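PDB 1F5M: free methionine-R-sulfoxide reductase from Saccharomyces cerevisiae, which catalyses the thioredoxin-dependent reduction of the R-enantiomer of free methionine sulfoxide to methionine and protects the cell against oxidative stress. Local coordinates for residues D11-S16 and I53-K58; D63-G68 and G127-E132; Y70-S75 and I94-G99; K108-V113 and F165-A170; I138-K143 and L172-C177. All coordinates share one frame; numbering follows the deposited sequence.

In the fold
From the N terminus, contact 1 comes first: the arm at 11-16 folds back onto helix 42-59, closing a mostly helical loop before the sheet begins. Contact 2 then spans a wide loop between strand 64-72 and the start of strand 131-138, and contact 3, between the far end of strand 64-72 and residues 94-99, lies wholly within it. Contact 4 runs from 108-113 to helix 160-176, so its segments alternate with those of contact 2, where Glu-132 and Val-113 pair as neighbouring strands. Contact 5 crosses contact 4 in turn, setting the 138-143 turn against the end of that same helix; Lys-108 and Gly-142 join the two.

Contact 1: D11-S16 and I53-K58; sequences DHVNYS and IWHAYK
Just beside Val-13, which lies over His-55 of the helix, Asn-14 ND2 gives a 2.9 Å bond to Asp-11 OD1 within its own segment, fairly straight at 165°. Asp-11 OD1 lies in the amide plane of Asn-14, which meets it on the anti side, 30° out of the carboxylate plane. Val-13 lays CG1 over one face of the His-55 imidazole in a CH-pi contact, the two side chains crossing at about a right angle. On the opposite face Trp-54 CD1 stands 3.8 Å above the ring plane, over its centre, so the imidazole is a slab between two neighbours. With an alanine in place of His-55, a gap would probably open between Val-13 and Trp-54, and Gly-87 of the second subunit would lose its packing partner. Further on, Tyr-15 brings its hydroxyl alongside Ala-56, with OH 3.7 Å from CB; a first torsion of 46° swings the ring toward the helix. Lys-88 of the second subunit bonds Asn-14 OD1. The N-terminal arm thus lies over helix 42-59, whose Ile-53 and Tyr-57 pack on the antiparallel sheet of the GAF fold.

Contact 2: D63-G68 and G127-E132; sequences DINWAG and GETKSE
Strand 64-72 turns a corner at Asn-65, which brings this residue to 7.3 Å from Thr-129, CA to CA, just ahead of strand 131-138. Both places lie on or beside strands of the antiparallel sheet of the GAF domain, where strand 144-152 runs between the two, and each carries a classic beta bulge against it: Asn-65 and Trp-66 face Asp-151, while Lys-130 and Ser-131 face Cys-152. The side chains therefore meet over a strand that neither belongs to. Asn-65 makes the crossing. Its CG sits between the backbone N and the carbonyl carbon (chi1 49°), which sends the amide across to the threonine hydroxyl. On the other side, Thr-129 has OG1 beside its own backbone N. That hydroxyl is also hydrogen-bonded to Asp-151 OD2, consistent with OG1 accepting from the asparagine while giving its own proton to the carboxylate. Asn-65 ND2 has a second partner in Asp-126 OD2, one residue beyond Cys-125, which forms a disulfide with Cys-91. The asparagine and threonine are both buried, with partners for Asn-65 ND2 and Thr-129 OG1. The linking bond, from Asn-65 ND2 to Thr-129 OG1, is 3.0 Å long with an angle of 157° at the hydrogen, and OG1 lies only 9° out of the asparagine amide plane.

Contact 3: Y70-S75 and I94-G99; sequences YVTQAS and IQFGKG
One face of the Tyr-70 ring is met by Ile-94, whose CD1 stands 3.6 Å above the plane and shifted toward the rim on the side of CE2. This is a CH-pi contact, with CD1 3.8 Å from the ring centroid and 20° off the normal. Ile-94 gets there with CG1 beside its backbone N (chi1 -65°) and the chain extended beyond. The other ring, Phe-96, is approached at its edge: Thr-72 OG1 lies near the ring plane, 3.7 Å from Phe-96 CZ, and Thr-72 CG2 is 3.9 Å from the same CZ. Both pairs of side chains cross at about a right angle. In the antiparallel GAF sheet, strand 79-85 lies between strands 64-72 and 93-95, so these side chains bridge over it, and Tyr-70 and Phe-96 both touch its Leu-80. Tyr-70 OH bonds the carbonyl O of disulfide-bonded Cys-91, and Thr-72 OG1 bonds Thr-144 O. Phe-96 sits in a type II turn closed by Lys-98 N to Gln-95 O, 3.0 Å.

Contact 4: K108-V113 and F165-A170; sequences KETQIV and FLEKLA
Within 165-170 of helix 160-176, Glu-167 is the residue that reaches Thr-110; before it, Phe-165 turns to helix 21-36 and Leu-166 packs on Val-135 of strand 131-138. At Glu-167 the side chain leaves with CG beside the backbone N (chi1 -72°) and then runs extended, which carries the carboxylate across to the loop. Thr-110 OG1 donates to its OE2 at 2.6 Å, arriving on the anti side and 25° out of the carboxylate plane. The same oxygen takes two waters: one, 3.2 Å from Glu-167 OE2, also bonds Lys-108 O, and the other, 2.8 Å from Glu-167 OE2, accepts from Thr-110 N and reaches Glu-109 OE1. Replacing Glu-167 with an alanine would probably leave the Thr-110 hydroxyl without its acceptor and the two waters without their link to the helix. Farther along, Leu-169 faces Tyr-32 and Ile-53 inside the helical layer. The hydroxyl and waters near OE2 would probably stabilise its negative charge, and the shared water would ease the nearness of Glu-109, whose OE1 is 5.5 Å from Glu-167 OE2.

Contact 5: I138-K143 and L172-C177; sequences ISNDGK and LINKSC
By plain packing, Asn-174 sets its side chain against the backbone of the turn: its CB is 3.5 Å from Ile-138 O, and its CG 3.3 Å from the same oxygen. With chi1 at 172°, CG lies beside the carbonyl carbon and the amide stands out from the helix toward Ser-139. Between the two amides, Asn-140 meets Asn-174 obliquely, their planes 81° apart. The bonds that shape the loop lie within it. A type I turn from Ser-139 to Gly-142 is closed by Gly-142 N to Ser-139 O, and Lys-143 N donates to Ser-139 OG at 2.7 Å and 156°. On the helix side, Ser-176 OG donates to Leu-172 O, 2.7 Å away, and also bonds Tyr-32 OH of helix 21-36. The turn closes the hairpin of antiparallel strands 131-138 and 144-152; helix 160-176 leans on it through Asn-174, which also touches Leu-145, while Ile-173 faces helices 21-36 and 42-59.

Contact 1: D11-S16 and I53-K58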
# COMPACT_ATOMS: atom_id res chain seq x y z
N ASP B 11 9.89 11.26 6.06
CA ASP B 11 9.99 12.69 5.81
C ASP B 11 9.71 13.13 4.39
O ASP B 11 9.50 14.30 4.13
CB ASP B 11 11.34 13.22 6.28
CG ASP B 11 11.48 13.21 7.80
OD1 ASP B 11 10.53 13.62 8.52
OD2 ASP B 11 12.54 12.81 8.29
N HIS B 12 9.69 12.20 3.46
CA HIS B 12 9.36 12.58 2.10
C HIS B 12 7.93 13.03 2.02
O HIS B 12 7.49 13.67 1.05
CB HIS B 12 9.54 11.38 1.18
CG HIS B 12 10.96 11.08 0.89
ND1 HIS B 12 11.71 11.80 -0.02
CD2 HIS B 12 11.80 10.15 1.42
CE1 HIS B 12 12.93 11.32 -0.05
NE2 HIS B 12 13.01 10.32 0.81
N VAL B 13 7.17 12.70 3.06
CA VAL B 13 5.76 13.01 3.08
C VAL B 13 5.46 14.02 4.20
O VAL B 13 4.30 14.30 4.52
CB VAL B 13 5.02 11.62 3.23
CG1 VAL B 13 3.91 11.69 4.19
CG2 VAL B 13 4.61 11.12 1.85
N ASN B 14 6.52 14.58 4.78
CA ASN B 14 6.36 15.57 5.84
C ASN B 14 6.81 16.92 5.32
O ASN B 14 8.01 17.19 5.25
CB ASN B 14 7.21 15.21 7.08
CG ASN B 14 6.72 13.95 7.79
OD1 ASN B 14 5.51 13.69 7.86
ND2 ASN B 14 7.65 13.19 8.35
N TYR B 15 5.86 17.73 4.90
CA TYR B 15 6.17 19.07 4.41
C TYR B 15 4.94 19.93 4.64
O TYR B 15 3.84 19.41 4.85
CB TYR B 15 6.54 19.05 2.95
CG TYR B 15 5.61 18.22 2.12
CD1 TYR B 15 4.44 18.76 1.58
CD2 TYR B 15 5.92 16.88 1.84
CE1 TYR B 15 3.60 17.99 0.79
CE2 TYR B 15 5.08 16.11 1.06
CZ TYR B 15 3.93 16.66 0.54
OH TYR B 15 3.10 15.86 -0.16
N SER B 16 5.12 21.24 4.59
CA SER B 16 4.01 22.14 4.85
C SER B 16 3.01 22.14 3.74
O SER B 16 3.35 21.94 2.58
CB SER B 16 4.50 23.57 5.08
OG SER B 16 4.10 24.39 3.99
N ILE B 53 1.93 9.93 -3.44
CA ILE B 53 0.74 10.47 -4.11
C ILE B 53 -0.36 10.81 -3.11
O ILE B 53 -0.91 11.90 -3.13
CB ILE B 53 0.21 9.47 -5.14
CG1 ILE B 53 1.26 9.27 -6.23
CG2 ILE B 53 -1.14 9.95 -5.73
CD1 ILE B 53 1.00 8.08 -7.10
N TRP B 54 -0.59 9.90 -2.17
CA TRP B 54 -1.63 10.05 -1.18
C TRP B 54 -1.41 11.34 -0.37
O TRP B 54 -2.30 12.18 -0.26
CB TRP B 54 -1.63 8.83 -0.19
CG TRP B 54 -2.60 9.07 0.97
CD1 TRP B 54 -2.40 9.83 2.08
CD2 TRP B 54 -3.95 8.63 1.04
NE1 TRP B 54 -3.54 9.90 2.84
CE2 TRP B 54 -4.51 9.16 2.22
CE3 TRP B 54 -4.76 7.83 0.19
CZ2 TRP B 54 -5.85 8.93 2.60
CZ3 TRP B 54 -6.09 7.60 0.57
CH2 TRP B 54 -6.62 8.15 1.77
N HIS B 55 -0.22 11.48 0.22
CA HIS B 55 0.10 12.64 1.02
C HIS B 55 0.15 13.94 0.25
O HIS B 55 -0.23 14.98 0.79
CB HIS B 55 1.39 12.39 1.78
CG HIS B 55 1.26 11.34 2.84
ND1 HIS B 55 0.70 11.59 4.08
CD2 HIS B 55 1.47 10.01 2.79
CE1 HIS B 55 0.57 10.46 4.74
NE2 HIS B 55 1.03 9.48 3.98
N ALA B 56 0.63 13.90 -0.98
CA ALA B 56 0.65 15.12 -1.80
C ALA B 56 -0.78 15.65 -1.97
O ALA B 56 -1.06 16.85 -1.75
CB ALA B 56 1.24 14.85 -3.17
N TYR B 57 -1.69 14.78 -2.38
CA TYR B 57 -3.05 15.25 -2.58
C TYR B 57 -3.75 15.66 -1.30
O TYR B 57 -4.59 16.56 -1.32
CB TYR B 57 -3.89 14.22 -3.35
CG TYR B 57 -3.61 14.36 -4.81
CD1 TYR B 57 -2.55 13.66 -5.40
CD2 TYR B 57 -4.27 15.33 -5.58
CE1 TYR B 57 -2.15 13.94 -6.70
CE2 TYR B 57 -3.87 15.61 -6.88
CZ TYR B 57 -2.81 14.92 -7.44
OH TYR B 57 -2.31 15.24 -8.68
N LYS B 58 -3.38 15.03 -0.17
CA LYS B 58 -4.00 15.40 1.10
C LYS B 58 -3.58 16.82 1.42
O LYS B 58 -4.39 17.61 1.90
CB LYS B 58 -3.55 14.45 2.25
CG LYS B 58 -4.42 13.18 2.42
CD LYS B 58 -5.90 13.58 2.47
CE LYS B 58 -6.88 12.44 2.74
NZ LYS B 58 -8.32 12.79 2.26

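Contact 2: D63-G68 and G127-E132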
# COMPACT_ATOMS: atom_id res chain seq x y z
N ASP B 63 -9.87 16.06 -1.35
CA ASP B 63 -10.35 15.02 -0.43
C ASP B 63 -10.29 13.63 -1.08
O ASP B 63 -11.32 13.03 -1.36
CB ASP B 63 -11.78 15.38 -0.02
CG ASP B 63 -12.24 14.68 1.23
OD1 ASP B 63 -11.47 13.97 1.93
OD2 ASP B 63 -13.41 14.86 1.53
N ILE B 64 -9.08 13.13 -1.32
CA ILE B 64 -8.95 11.82 -1.95
C ILE B 64 -9.21 10.68 -0.95
O ILE B 64 -9.09 10.87 0.26
CB ILE B 64 -7.54 11.62 -2.58
CG1 ILE B 64 -6.47 11.68 -1.48
CG2 ILE B 64 -7.29 12.71 -3.65
CD1 ILE B 64 -5.21 11.00 -1.86
N ASN B 65 -9.63 9.53 -1.48
CA ASN B 65 -9.91 8.33 -0.71
C ASN B 65 -9.14 7.14 -1.26
O ASN B 65 -9.19 6.05 -0.69
CB ASN B 65 -11.42 7.98 -0.65
CG ASN B 65 -12.12 8.00 -2.00
OD1 ASN B 65 -12.07 8.98 -2.73
ND2 ASN B 65 -12.82 6.91 -2.31
N TRP B 66 -8.39 7.33 -2.33
CA TRP B 66 -7.61 6.20 -2.81
C TRP B 66 -6.52 6.68 -3.71
O TRP B 66 -6.75 7.60 -4.53
CB TRP B 66 -8.49 5.25 -3.58
CG TRP B 66 -8.07 3.84 -3.55
CD1 TRP B 66 -8.41 2.92 -2.60
CD2 TRP B 66 -7.29 3.14 -4.52
NE1 TRP B 66 -7.91 1.70 -2.92
CE2 TRP B 66 -7.21 1.79 -4.09
CE3 TRP B 66 -6.65 3.50 -5.71
CZ2 TRP B 66 -6.53 0.80 -4.81
CZ3 TRP B 66 -5.97 2.51 -6.44
CH2 TRP B 66 -5.92 1.17 -5.98
N ALA B 67 -5.32 6.11 -3.54
CA ALA B 67 -4.22 6.47 -4.42
C ALA B 67 -3.41 5.23 -4.53
O ALA B 67 -2.85 4.74 -3.51
CB ALA B 67 -3.38 7.65 -3.85
N GLY B 68 -3.31 4.72 -5.75
CA GLY B 68 -2.58 3.48 -5.90
C GLY B 68 -2.38 3.00 -7.30
O GLY B 68 -2.50 3.77 -8.27
N GLY B 127 -17.87 2.85 -2.91
CA GLY B 127 -19.11 3.47 -3.31
C GLY B 127 -19.12 4.97 -3.12
O GLY B 127 -20.00 5.64 -3.68
N GLU B 128 -18.16 5.54 -2.37
CA GLU B 128 -18.18 7.00 -2.18
C GLU B 128 -17.35 7.78 -3.16
O GLU B 128 -17.29 9.01 -3.08
CB GLU B 128 -17.71 7.38 -0.79
CG GLU B 128 -18.82 7.36 0.21
CD GLU B 128 -18.42 6.51 1.39
OE1 GLU B 128 -17.96 7.06 2.43
OE2 GLU B 128 -18.54 5.27 1.23
N THR B 129 -16.67 7.08 -4.06
CA THR B 129 -15.84 7.77 -4.99
C THR B 129 -16.75 8.58 -5.93
O THR B 129 -17.74 8.05 -6.43
CB THR B 129 -14.98 6.75 -5.81
OG1 THR B 129 -14.02 6.11 -4.93
CG2 THR B 129 -14.21 7.47 -6.93
N LYS B 130 -16.43 9.85 -6.15
CA LYS B 130 -17.22 10.69 -7.07
C LYS B 130 -16.44 11.11 -8.29
O LYS B 130 -17.03 11.35 -9.33
CB LYS B 130 -17.76 11.94 -6.36
CG LYS B 130 -19.08 11.69 -5.64
CD LYS B 130 -19.46 12.90 -4.77
CE LYS B 130 -20.79 12.51 -4.07
NZ LYS B 130 -21.25 13.57 -3.17
N SER B 131 -15.13 11.29 -8.16
CA SER B 131 -14.34 11.65 -9.32
C SER B 131 -13.10 10.84 -9.27
O SER B 131 -12.76 10.32 -8.21
CB SER B 131 -14.03 13.17 -9.41
OG SER B 131 -13.35 13.69 -8.30
N GLU B 132 -12.42 10.72 -10.42
CA GLU B 132 -11.26 9.84 -10.55
C GLU B 132 -10.33 10.22 -11.72
O GLU B 132 -10.75 10.83 -12.72
CB GLU B 132 -11.78 8.38 -10.73
CG GLU B 132 -10.73 7.25 -10.68
CD GLU B 132 -11.30 5.79 -10.70
OE1 GLU B 132 -10.51 4.82 -10.77
OE2 GLU B 132 -12.54 5.59 -10.63

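Contact 3: Y70-S75 and I94-G99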
# COMPACT_ATOMS: atom_id res chain seq x y z
N TYR B 70 -2.51 -0.52 -10.36
CA TYR B 70 -2.95 -1.82 -10.90
C TYR B 70 -1.82 -2.14 -11.88
O TYR B 70 -1.23 -1.23 -12.43
CB TYR B 70 -4.27 -1.75 -11.65
CG TYR B 70 -5.45 -1.79 -10.71
CD1 TYR B 70 -5.89 -0.63 -10.06
CD2 TYR B 70 -6.10 -2.99 -10.43
CE1 TYR B 70 -6.92 -0.67 -9.15
CE2 TYR B 70 -7.16 -3.04 -9.51
CZ TYR B 70 -7.56 -1.88 -8.87
OH TYR B 70 -8.60 -1.91 -7.94
N VAL B 71 -1.52 -3.41 -12.12
CA VAL B 71 -0.41 -3.71 -13.00
C VAL B 71 -0.91 -4.81 -13.90
O VAL B 71 -1.75 -5.62 -13.50
CB VAL B 71 0.84 -4.20 -12.22
CG1 VAL B 71 1.31 -3.11 -11.20
CG2 VAL B 71 0.50 -5.51 -11.50
N THR B 72 -0.41 -4.83 -15.12
CA THR B 72 -0.87 -5.81 -16.09
C THR B 72 -0.42 -7.18 -15.64
O THR B 72 0.75 -7.39 -15.30
CB THR B 72 -0.34 -5.45 -17.50
OG1 THR B 72 -0.76 -4.12 -17.82
CG2 THR B 72 -0.89 -6.42 -18.57
N GLN B 73 -1.37 -8.10 -15.56
CA GLN B 73 -1.05 -9.46 -15.16
C GLN B 73 -0.05 -10.02 -16.16
O GLN B 73 -0.25 -9.90 -17.38
CB GLN B 73 -2.32 -10.32 -15.16
CG GLN B 73 -2.03 -11.78 -14.81
CD GLN B 73 -3.26 -12.66 -14.92
OE1 GLN B 73 -4.15 -12.41 -15.75
NE2 GLN B 73 -3.30 -13.72 -14.11
N ALA B 74 1.03 -10.62 -15.66
CA ALA B 74 2.04 -11.20 -16.55
C ALA B 74 1.38 -12.28 -17.39
O ALA B 74 1.50 -12.31 -18.62
CB ALA B 74 3.17 -11.81 -15.73
N SER B 75 0.66 -13.17 -16.72
CA SER B 75 -0.04 -14.26 -17.37
C SER B 75 -1.01 -13.79 -18.46
O SER B 75 -1.26 -14.53 -19.42
CB SER B 75 -0.78 -15.08 -16.30
OG SER B 75 -1.88 -15.81 -16.87
N ILE B 94 -9.19 -6.01 -12.89
CA ILE B 94 -10.00 -5.22 -13.81
C ILE B 94 -9.62 -5.63 -15.23
O ILE B 94 -8.44 -5.77 -15.55
CB ILE B 94 -9.77 -3.72 -13.64
CG1 ILE B 94 -10.25 -3.29 -12.25
CG2 ILE B 94 -10.65 -2.91 -14.69
CD1 ILE B 94 -9.71 -1.94 -11.82
N GLN B 95 -10.63 -5.81 -16.09
CA GLN B 95 -10.39 -6.23 -17.47
C GLN B 95 -10.18 -4.98 -18.34
O GLN B 95 -10.86 -3.96 -18.14
CB GLN B 95 -11.61 -7.04 -17.92
CG GLN B 95 -11.31 -8.22 -18.83
CD GLN B 95 -10.10 -9.01 -18.38
OE1 GLN B 95 -10.08 -9.56 -17.27
NE2 GLN B 95 -9.08 -9.06 -19.24
N PHE B 96 -9.22 -5.04 -19.27
CA PHE B 96 -8.93 -3.90 -20.15
C PHE B 96 -10.23 -3.53 -20.84
O PHE B 96 -11.10 -4.38 -21.06
CB PHE B 96 -7.89 -4.25 -21.23
CG PHE B 96 -6.47 -4.13 -20.78
CD1 PHE B 96 -6.08 -4.59 -19.52
CD2 PHE B 96 -5.48 -3.65 -21.66
CE1 PHE B 96 -4.75 -4.60 -19.14
CE2 PHE B 96 -4.14 -3.66 -21.29
CZ PHE B 96 -3.77 -4.14 -20.02
N GLY B 97 -10.38 -2.25 -21.16
CA GLY B 97 -11.61 -1.80 -21.80
C GLY B 97 -12.80 -1.63 -20.84
O GLY B 97 -13.87 -1.14 -21.24
N LYS B 98 -12.63 -2.03 -19.57
CA LYS B 98 -13.73 -1.90 -18.61
C LYS B 98 -13.45 -0.96 -17.45
O LYS B 98 -12.46 -1.12 -16.71
CB LYS B 98 -14.09 -3.27 -18.04
CG LYS B 98 -14.51 -4.33 -19.08
CD LYS B 98 -15.66 -3.82 -19.97
CE LYS B 98 -16.17 -4.90 -20.92
NZ LYS B 98 -16.65 -6.10 -20.16
N GLY B 99 -14.36 -0.03 -17.27
CA GLY B 99 -14.25 0.95 -16.20
C GLY B 99 -13.17 1.97 -16.50
O GLY B 99 -12.44 1.84 -17.48

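Contact 4: K108-V113 and F165-A170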
# COMPACT_ATOMS: atom_id res chain seq x y z
N LYS B 108 -4.72 3.43 -23.71
CA LYS B 108 -3.42 3.99 -23.37
C LYS B 108 -3.49 5.51 -23.20
O LYS B 108 -2.50 6.22 -23.40
CB LYS B 108 -2.37 3.63 -24.41
CG LYS B 108 -2.27 2.14 -24.61
CD LYS B 108 -1.13 1.81 -25.58
CE LYS B 108 -1.21 0.39 -26.09
NZ LYS B 108 -0.07 0.25 -27.07
N GLU B 109 -4.65 5.99 -22.79
CA GLU B 109 -4.81 7.43 -22.60
C GLU B 109 -5.32 7.71 -21.19
O GLU B 109 -6.17 6.99 -20.70
CB GLU B 109 -5.85 7.99 -23.58
CG GLU B 109 -5.44 8.01 -25.02
CD GLU B 109 -4.28 8.94 -25.27
OE1 GLU B 109 -4.22 10.04 -24.64
OE2 GLU B 109 -3.43 8.58 -26.10
N THR B 110 -4.82 8.78 -20.59
CA THR B 110 -5.24 9.22 -19.26
C THR B 110 -6.73 9.51 -19.28
O THR B 110 -7.28 10.12 -20.21
CB THR B 110 -4.46 10.47 -18.85
OG1 THR B 110 -3.10 10.09 -18.65
CG2 THR B 110 -5.04 11.16 -17.53
N GLN B 111 -7.39 9.04 -18.24
CA GLN B 111 -8.79 9.28 -18.10
C GLN B 111 -8.95 10.26 -16.95
O GLN B 111 -8.44 10.02 -15.84
CB GLN B 111 -9.50 7.95 -17.79
CG GLN B 111 -9.26 6.87 -18.88
CD GLN B 111 -9.96 7.20 -20.21
OE1 GLN B 111 -11.17 7.34 -20.25
NE2 GLN B 111 -9.18 7.30 -21.30
N ILE B 112 -9.61 11.38 -17.19
CA ILE B 112 -9.88 12.37 -16.11
C ILE B 112 -11.40 12.42 -15.98
O ILE B 112 -12.13 12.99 -16.86
CB ILE B 112 -9.35 13.76 -16.44
CG1 ILE B 112 -7.87 13.68 -16.80
CG2 ILE B 112 -9.56 14.70 -15.23
CD1 ILE B 112 -7.21 15.05 -17.03
N VAL B 113 -11.90 11.84 -14.90
CA VAL B 113 -13.35 11.73 -14.72
C VAL B 113 -13.94 12.61 -13.62
O VAL B 113 -13.68 12.42 -12.43
CB VAL B 113 -13.70 10.25 -14.48
CG1 VAL B 113 -15.21 10.05 -14.37
CG2 VAL B 113 -13.10 9.39 -15.62
N PHE B 165 1.67 15.92 -14.35
CA PHE B 165 2.62 15.38 -13.36
C PHE B 165 2.53 13.87 -13.22
O PHE B 165 3.57 13.20 -13.03
CB PHE B 165 2.45 16.03 -11.97
CG PHE B 165 3.25 17.33 -11.80
CD1 PHE B 165 2.62 18.59 -11.88
CD2 PHE B 165 4.64 17.30 -11.58
CE1 PHE B 165 3.36 19.80 -11.76
CE2 PHE B 165 5.41 18.51 -11.46
CZ PHE B 165 4.77 19.76 -11.55
N LEU B 166 1.34 13.29 -13.32
CA LEU B 166 1.27 11.85 -13.15
C LEU B 166 1.85 11.13 -14.36
O LEU B 166 2.34 10.01 -14.23
CB LEU B 166 -0.15 11.38 -12.90
CG LEU B 166 -0.75 11.81 -11.57
CD1 LEU B 166 -2.25 11.43 -11.54
CD2 LEU B 166 -0.04 11.13 -10.43
N GLU B 167 1.78 11.75 -15.55
CA GLU B 167 2.36 11.08 -16.71
C GLU B 167 3.87 11.15 -16.61
O GLU B 167 4.54 10.30 -17.15
CB GLU B 167 1.85 11.67 -18.05
CG GLU B 167 0.37 11.29 -18.30
CD GLU B 167 -0.12 11.53 -19.72
OE1 GLU B 167 0.50 12.36 -20.43
OE2 GLU B 167 -1.13 10.89 -20.12
N LYS B 168 4.43 12.15 -15.92
CA LYS B 168 5.88 12.22 -15.78
C LYS B 168 6.29 11.12 -14.80
O LYS B 168 7.31 10.43 -14.99
CB LYS B 168 6.32 13.53 -15.17
CG LYS B 168 6.34 14.71 -16.13
CD LYS B 168 6.52 16.03 -15.35
CE LYS B 168 6.56 17.21 -16.32
NZ LYS B 168 6.61 18.53 -15.63
N LEU B 169 5.46 10.94 -13.78
CA LEU B 169 5.71 9.94 -12.76
C LEU B 169 5.67 8.54 -13.33
O LEU B 169 6.44 7.67 -12.92
CB LEU B 169 4.68 10.05 -11.62
CG LEU B 169 4.83 9.01 -10.48
CD1 LEU B 169 6.21 9.17 -9.81
CD2 LEU B 169 3.71 9.23 -9.45
N ALA B 170 4.73 8.31 -14.25
CA ALA B 170 4.56 7.03 -14.88
C ALA B 170 5.82 6.72 -15.69
O ALA B 170 6.26 5.58 -15.75
CB ALA B 170 3.27 7.05 -15.81
O HOH W 1 -0.84 8.11 -21.71
O HOH W 2 -2.88 10.37 -22.18

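Contact 5: I138-K143 and L172-C177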
# COMPACT_ATOMS: atom_id res chain seq x y z
N ILE B 138 3.41 3.28 -19.36
CA ILE B 138 3.78 2.66 -20.65
C ILE B 138 5.20 2.14 -20.75
O ILE B 138 6.12 2.79 -20.27
CB ILE B 138 3.55 3.70 -21.81
CG1 ILE B 138 2.13 4.27 -21.72
CG2 ILE B 138 3.86 3.05 -23.16
CD1 ILE B 138 1.05 3.23 -21.92
N SER B 139 5.37 0.98 -21.37
CA SER B 139 6.72 0.39 -21.51
C SER B 139 7.50 1.04 -22.66
O SER B 139 6.94 1.77 -23.48
CB SER B 139 6.62 -1.11 -21.81
OG SER B 139 5.91 -1.28 -23.03
N ASN B 140 8.79 0.75 -22.71
CA ASN B 140 9.62 1.28 -23.81
C ASN B 140 8.98 0.78 -25.08
O ASN B 140 8.87 1.48 -26.09
CB ASN B 140 11.03 0.72 -23.73
CG ASN B 140 11.78 1.23 -22.55
OD1 ASN B 140 11.47 2.31 -22.05
ND2 ASN B 140 12.77 0.47 -22.09
N ASP B 141 8.53 -0.46 -24.97
CA ASP B 141 7.90 -1.19 -26.03
C ASP B 141 6.53 -0.54 -26.37
O ASP B 141 5.89 -0.90 -27.36
CB ASP B 141 7.76 -2.67 -25.58
CG ASP B 141 8.77 -3.07 -24.39
OD1 ASP B 141 9.03 -4.29 -24.16
OD2 ASP B 141 9.31 -2.20 -23.68
N GLY B 142 6.08 0.41 -25.54
CA GLY B 142 4.80 1.05 -25.80
C GLY B 142 3.54 0.32 -25.34
O GLY B 142 2.41 0.66 -25.72
N LYS B 143 3.70 -0.70 -24.51
CA LYS B 143 2.53 -1.43 -24.04
C LYS B 143 2.15 -0.94 -22.62
O LYS B 143 2.97 -0.32 -21.96
CB LYS B 143 2.83 -2.92 -24.02
CG LYS B 143 3.28 -3.46 -25.39
CD LYS B 143 3.30 -4.99 -25.36
CE LYS B 143 3.47 -5.59 -26.78
NZ LYS B 143 3.24 -7.10 -26.85
N LEU B 172 8.85 7.74 -15.01
CA LEU B 172 9.91 7.49 -14.04
C LEU B 172 9.78 6.10 -13.45
O LEU B 172 10.79 5.48 -13.02
CB LEU B 172 9.87 8.53 -12.89
CG LEU B 172 10.31 9.96 -13.14
CD1 LEU B 172 10.22 10.78 -11.87
CD2 LEU B 172 11.72 9.96 -13.68
N ILE B 173 8.54 5.62 -13.39
CA ILE B 173 8.25 4.30 -12.86
C ILE B 173 8.72 3.29 -13.90
O ILE B 173 9.40 2.30 -13.58
CB ILE B 173 6.71 4.14 -12.61
CG1 ILE B 173 6.36 4.83 -11.29
CG2 ILE B 173 6.28 2.67 -12.63
CD1 ILE B 173 4.90 4.89 -10.98
N ASN B 174 8.38 3.55 -15.16
CA ASN B 174 8.81 2.64 -16.23
C ASN B 174 10.34 2.47 -16.28
O ASN B 174 10.85 1.36 -16.49
CB ASN B 174 8.37 3.16 -17.59
CG ASN B 174 8.97 2.36 -18.73
OD1 ASN B 174 9.61 2.92 -19.62
ND2 ASN B 174 8.76 1.03 -18.72
N LYS B 175 11.07 3.58 -16.11
CA LYS B 175 12.53 3.54 -16.17
C LYS B 175 13.18 3.03 -14.91
O LYS B 175 14.35 2.64 -14.92
CB LYS B 175 13.11 4.94 -16.43
CG LYS B 175 12.59 5.62 -17.69
CD LYS B 175 12.39 7.11 -17.43
CE LYS B 175 13.67 7.93 -17.59
NZ LYS B 175 14.07 8.01 -19.05
N SER B 176 12.43 3.05 -13.80
CA SER B 176 12.99 2.63 -12.53
C SER B 176 12.56 1.25 -12.08
O SER B 176 13.16 0.66 -11.17
CB SER B 176 12.62 3.67 -11.44
OG SER B 176 11.24 3.64 -11.11
N CYS B 177 11.51 0.73 -12.69
CA CYS B 177 11.01 -0.56 -12.27
C CYS B 177 11.11 -1.58 -13.38
O CYS B 177 11.11 -1.25 -14.57
CB CYS B 177 9.55 -0.47 -11.86
SG CYS B 177 9.15 0.74 -10.57